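Local coordinates for excinuclease ABC, subunit A. (Deinococcus radiodurans, PDB 2VF7), which binds DNA and zinc, binds and hydrolyses ATP as a UvrA-family ABC protein, and probably takes part in recognising DNA damage for excision repair, at the zinc ion site. Coordinates in Å, arbitrary orientation; residue numbers count along the deposited sequence, not the author numbering.

The zinc ion site. Residues 151, 153-154, 158, 287, 289-290, 293-294. With ZN (zinc ion), chain B.
Four cysteine sulfurs, two from each of a pair of CxxC motifs far apart in the sequence, hold a zinc ion in a zinc-finger module of this UvrA protein. The motifs lie shortly before strand 159-162 and just after strand 283-286, so the zinc ties these distant stretches together and probably steadies the fold there. The ion is modelled at partial occupancy. Cys290 SG lies 2.0 Å from ZN and Cys287 SG 2.1 Å, both from the second motif. From the first motif, Cys154 SG stands at 2.3 Å from ZN and Cys151 SG at 2.4 Å. The sulfurs surround the metal as a near-regular tetrahedron, the angles at ZN running from 100° between Cys290 and Cys151 to 116° between Cys290 and Cys154. Cysteine suits the place because its soft, polarisable sulfur binds zinc strongly through a short side chain.

Each motif uses its two cysteines in the same way. The first, Cys151 or Cys287, extends its sulfur anti to the backbone N (chi1 -178° in Cys287); the second, Cys154 or Cys290, tucks its sulfur between its own N and carbonyl carbon. With this alternation both sulfurs of a short turn face the same ion.

Zinc-bound cysteines are expected to be thiolates, whose negative charge backbone N-H groups can partly offset. Gly158 N donates to Cys154 SG over 3.2 Å, and glycine easily adopts the positive phi of this turn. Longer, weak bonds run from Glu153 N to Cys151 SG and from Cys290 N to Cys287 SG. Glu153 and Leu289 precede the second cysteines, positions that mainly contribute backbone and so accept polar or apolar residues; the Glu153 carboxylate points away from the metal. The Lys293–Arg294 backbone runs past the Cys290 side, both side chains directed away from the ion, though their positive charge may weakly offset the centre's; Lys293 O lies 4.7 Å from ZN.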
# COMPACT_ATOMS: atom_id res chain seq x y z
N CYS A 151 -3.27 14.19 26.73
CA CYS A 151 -3.49 14.17 28.18
C CYS A 151 -3.34 12.73 28.70
O CYS A 151 -3.95 11.82 28.15
CB CYS A 151 -4.89 14.71 28.49
SG CYS A 151 -5.52 14.39 30.15
N GLU A 153 -4.48 11.36 31.47
CA GLU A 153 -5.73 10.87 32.09
C GLU A 153 -6.65 10.12 31.13
O GLU A 153 -7.17 9.05 31.46
CB GLU A 153 -6.50 12.04 32.71
CG GLU A 153 -6.29 12.23 34.20
CD GLU A 153 -7.57 12.07 35.02
OE1 GLU A 153 -8.33 11.10 34.80
OE2 GLU A 153 -7.82 12.92 35.90
N CYS A 154 -6.87 10.68 29.94
CA CYS A 154 -7.83 10.13 28.99
C CYS A 154 -7.13 9.58 27.77
O CYS A 154 -7.72 8.82 26.99
CB CYS A 154 -8.87 11.19 28.60
SG CYS A 154 -8.17 12.73 27.94
N GLY A 158 -10.53 12.85 25.82
CA GLY A 158 -11.35 13.91 26.41
C GLY A 158 -12.39 13.39 27.39
O GLY A 158 -12.99 14.17 28.12
N CYS A 287 -13.17 13.84 31.18
CA CYS A 287 -11.82 13.95 31.74
C CYS A 287 -11.72 15.20 32.61
O CYS A 287 -12.18 16.25 32.19
CB CYS A 287 -10.81 14.06 30.60
SG CYS A 287 -9.13 14.14 31.13
N LEU A 289 -8.64 16.40 34.03
CA LEU A 289 -7.37 17.11 33.77
C LEU A 289 -7.45 18.01 32.52
O LEU A 289 -6.69 18.96 32.38
CB LEU A 289 -6.20 16.11 33.66
CG LEU A 289 -4.77 16.68 33.56
CD1 LEU A 289 -4.24 17.18 34.91
CD2 LEU A 289 -3.81 15.66 32.96
N CYS A 290 -8.36 17.68 31.60
CA CYS A 290 -8.63 18.51 30.42
C CYS A 290 -10.15 18.51 30.17
O CYS A 290 -10.69 17.68 29.42
CB CYS A 290 -7.85 18.01 29.21
SG CYS A 290 -8.06 16.24 28.80
N LYS A 293 -11.26 19.67 26.45
CA LYS A 293 -10.03 19.66 25.63
C LYS A 293 -9.43 18.26 25.80
O LYS A 293 -9.96 17.46 26.58
CB LYS A 293 -9.04 20.74 26.10
CG LYS A 293 -9.65 21.86 26.95
CD LYS A 293 -9.68 23.21 26.24
CE LYS A 293 -10.42 24.26 27.09
NZ LYS A 293 -9.87 25.66 26.95
N ARG A 294 -8.34 17.94 25.09
CA ARG A 294 -7.86 16.55 25.08
C ARG A 294 -6.36 16.35 25.36
O ARG A 294 -5.84 15.23 25.24
CB ARG A 294 -8.26 15.87 23.76
CG ARG A 294 -9.77 15.83 23.48
CD ARG A 294 -10.12 14.85 22.36
NE ARG A 294 -10.04 15.43 21.02
CZ ARG A 294 -9.62 14.77 19.94
NH1 ARG A 294 -9.19 13.51 20.04
NH2 ARG A 294 -9.59 15.37 18.75
ZN ZN B . -7.86 14.36 29.48